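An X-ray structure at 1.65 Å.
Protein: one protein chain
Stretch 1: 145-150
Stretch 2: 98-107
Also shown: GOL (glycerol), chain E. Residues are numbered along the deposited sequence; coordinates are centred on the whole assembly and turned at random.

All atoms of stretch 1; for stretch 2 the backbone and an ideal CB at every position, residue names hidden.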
# COMPACT_ATOMS: atom_id res chain seq x y z
N CYS A 145 -24.86 3.93 5.46
CA CYS A 145 -23.98 4.85 6.16
C CYS A 145 -23.29 4.15 7.34
O CYS A 145 -23.58 4.45 8.52
CB CYS A 145 -24.79 6.05 6.61
SG CYS A 145 -23.79 7.53 6.86
N ALA A 146 -22.39 3.24 7.00
CA ALA A 146 -21.73 2.43 8.01
C ALA A 146 -20.52 3.29 8.37
O ALA A 146 -19.57 3.50 7.53
CB ALA A 146 -21.30 1.07 7.50
N LEU A 147 -20.48 3.69 9.61
CA LEU A 147 -19.32 4.58 10.03
C LEU A 147 -18.24 3.62 10.55
O LEU A 147 -17.88 3.59 11.74
CB LEU A 147 -19.82 5.51 11.07
CG LEU A 147 -21.03 6.30 10.63
CD1 LEU A 147 -21.54 7.23 11.71
CD2 LEU A 147 -20.69 7.12 9.39
N SER A 148 -17.75 2.80 9.61
CA SER A 148 -16.78 1.77 9.91
C SER A 148 -15.95 1.50 8.68
O SER A 148 -16.35 1.87 7.58
CB SER A 148 -17.47 0.44 10.35
OG SER A 148 -18.36 -0.01 9.35
N MET A 149 -14.84 0.78 8.85
CA MET A 149 -13.96 0.46 7.76
C MET A 149 -13.96 -1.04 7.60
O MET A 149 -13.77 -1.77 8.59
CB MET A 149 -12.52 0.95 8.05
CG MET A 149 -11.46 0.60 7.00
SD MET A 149 -11.68 1.47 5.47
CE MET A 149 -10.96 3.06 5.91
N PRO A 150 -14.14 -1.57 6.33
CA PRO A 150 -14.22 -3.02 6.23
C PRO A 150 -12.83 -3.67 6.20
O PRO A 150 -11.81 -2.98 6.07
CB PRO A 150 -14.91 -3.25 4.89
CG PRO A 150 -14.45 -2.07 4.11
CD PRO A 150 -14.55 -0.92 5.10
N UNK A 98 -7.71 8.06 1.24
CA UNK A 98 -9.15 7.75 1.37
C UNK A 98 -9.51 7.41 2.82
O UNK A 98 -10.53 7.91 3.33
CB UNK A 98 -9.53 6.59 0.45
N UNK A 99 -8.65 6.60 3.48
CA UNK A 99 -8.93 6.19 4.82
C UNK A 99 -8.88 7.37 5.78
O UNK A 99 -9.71 7.50 6.66
CB UNK A 99 -7.95 5.10 5.25
N UNK A 100 -7.93 8.30 5.57
CA UNK A 100 -7.83 9.46 6.47
C UNK A 100 -9.05 10.36 6.37
O UNK A 100 -9.65 10.76 7.39
CB UNK A 100 -6.57 10.27 6.16
N UNK A 101 -9.44 10.70 5.14
CA UNK A 101 -10.65 11.48 4.89
C UNK A 101 -11.90 10.77 5.44
O UNK A 101 -12.73 11.41 6.15
CB UNK A 101 -10.81 11.74 3.39
N UNK A 102 -12.00 9.45 5.22
CA UNK A 102 -13.12 8.67 5.74
C UNK A 102 -13.19 8.72 7.24
O UNK A 102 -14.29 8.83 7.85
CB UNK A 102 -13.02 7.21 5.28
N UNK A 103 -12.01 8.71 7.90
CA UNK A 103 -12.01 8.76 9.38
C UNK A 103 -12.57 10.03 9.90
O UNK A 103 -13.30 10.05 10.91
CB UNK A 103 -10.60 8.58 9.94
N UNK A 104 -12.29 11.16 9.25
CA UNK A 104 -12.84 12.39 9.70
C UNK A 104 -14.34 12.51 9.40
O UNK A 104 -15.12 12.97 10.28
CB UNK A 104 -12.07 13.55 9.06
N UNK A 105 -14.76 12.11 8.19
CA UNK A 105 -16.18 12.08 7.88
C UNK A 105 -16.93 11.22 8.89
O UNK A 105 -17.95 11.64 9.42
CB UNK A 105 -16.41 11.56 6.46
N UNK A 106 -16.44 10.03 9.16
CA UNK A 106 -17.19 9.12 10.03
C UNK A 106 -17.30 9.70 11.46
O UNK A 106 -18.31 9.58 12.16
CB UNK A 106 -16.52 7.75 10.06
N UNK A 107 -16.21 10.30 11.92
CA UNK A 107 -16.19 10.86 13.29
C UNK A 107 -17.21 12.00 13.38
O UNK A 107 -17.98 12.11 14.36
CB UNK A 107 -14.79 11.36 13.66
C1 GOL E . -18.30 5.75 14.40
O1 GOL E . -18.63 4.36 14.28
C2 GOL E . -16.80 5.96 14.27
O2 GOL E . -16.41 5.51 12.97
C3 GOL E . -16.44 7.41 14.30
O3 GOL E . -16.62 7.98 15.62

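Position 98 lies on a helical backbone, its CB directed sideways with nothing of stretch 1 within 5.5 Å. Stretch 1 scarcely limits the choice, and any good helix former would suit; the residue is Ala 98, whose O accepts a helical i to i+4 bond from N of residue 102 at 2.8 Å.

At position 99 the ideal CB sits 3.7 Å from Met 149 CE. A thioether methyl offers neither charge nor hydrogen bond, so an apolar side chain is expected. The residue is Ala 99, whose CB touches Met 149 CE at 3.7 Å. The methionine brings its end nearer the helix although its own CA-to-CB bond points sideways.

At positions 100 and 101 the first CB points away and the second is out of reach, so stretch 1 sets no limit and many helix-compatible side chains, polar or apolar, would suit. Tyr 100 and Leu 101 occupy them, neither touching stretch 1.

Position 102 points toward stretch 1. Its CB is 4.7 Å from Met 149 CE, and beyond lie the carbonyl oxygens of Ala 146 and Ser 148. A long side chain ending in a donor would suit, lysine or arginine above all, with an aliphatic stem to pass the methionine. Lys 102 does this: CD lies 3.9 Å from Met 149 CE, and NZ donates to Ser 148 O at 2.8 Å. Water 1 links it to the other carbonyl, accepting from Lys 102 NZ at 3.1 Å and donating to Ala 146 O at 2.6 Å.

Positions 103, 104 and 105 again leave stretch 1 out of range of their ideal CB atoms. Many side chains would suit, and the helical angles at 103 demand no glycine. They hold Gly 103, Ser 104 and Ile 105, the last leading its end away.

Position 106 faces stretch 1 closely, its CB 4.1 Å from Leu 147 CB and 5.1 Å from Ser 148 N. Little depth remains, so a short or medium side chain fits, whether apolar against the leucine or polar near the amide. With 102 a lysine one turn earlier, an acid gains appeal. Asp 106, chi1 m, forms a salt bridge from OD2 to Lys 102 NZ at 2.8 Å, while its OD1 lies 3.6 Å from Leu 147 CD2.

Position 107 turns away from stretch 1, but a glycerol lies nearby, and a long polar chain could reach it. Glu 107 does so: GOL O3 donates to Glu 107 OE1 at 2.7 Å, and GOL O2 to Leu 147 O at 2.7 Å, so the glycerol bridges both stretches.

Stretch 2, residues 98-107: AAYLKGSIDE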
# COMPACT_ATOMS: atom_id res chain seq x y z
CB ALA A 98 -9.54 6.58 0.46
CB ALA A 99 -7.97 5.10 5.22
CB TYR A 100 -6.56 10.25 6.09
CG TYR A 100 -6.27 11.44 6.98
CD1 TYR A 100 -6.21 11.35 8.39
CD2 TYR A 100 -6.08 12.69 6.41
CE1 TYR A 100 -5.91 12.43 9.16
CE2 TYR A 100 -5.78 13.81 7.20
CZ TYR A 100 -5.72 13.68 8.58
OH TYR A 100 -5.46 14.79 9.35
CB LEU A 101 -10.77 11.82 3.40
CG LEU A 101 -12.05 12.54 3.06
CD1 LEU A 101 -12.09 13.86 3.74
CD2 LEU A 101 -12.13 12.70 1.53
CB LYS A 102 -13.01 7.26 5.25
CG LYS A 102 -14.13 6.41 5.73
CD LYS A 102 -14.20 5.10 5.02
CE LYS A 102 -14.88 3.98 5.78
NZ LYS A 102 -16.27 4.31 6.26
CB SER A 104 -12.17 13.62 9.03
OG SER A 104 -10.71 13.59 9.33
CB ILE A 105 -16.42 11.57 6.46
CG1 ILE A 105 -15.82 12.60 5.48
CG2 ILE A 105 -17.90 11.33 6.22
CD1 ILE A 105 -15.79 12.03 4.07
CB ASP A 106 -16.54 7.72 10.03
CG ASP A 106 -16.75 6.95 8.74
OD1 ASP A 106 -17.46 7.47 7.83
OD2 ASP A 106 -16.20 5.80 8.66
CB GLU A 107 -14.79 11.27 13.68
CG GLU A 107 -14.62 11.91 15.06
CD GLU A 107 -14.84 10.95 16.22
OE1 GLU A 107 -14.61 9.70 16.00
OE2 GLU A 107 -15.12 11.49 17.36
O HOH W 1 -18.68 2.73 5.22
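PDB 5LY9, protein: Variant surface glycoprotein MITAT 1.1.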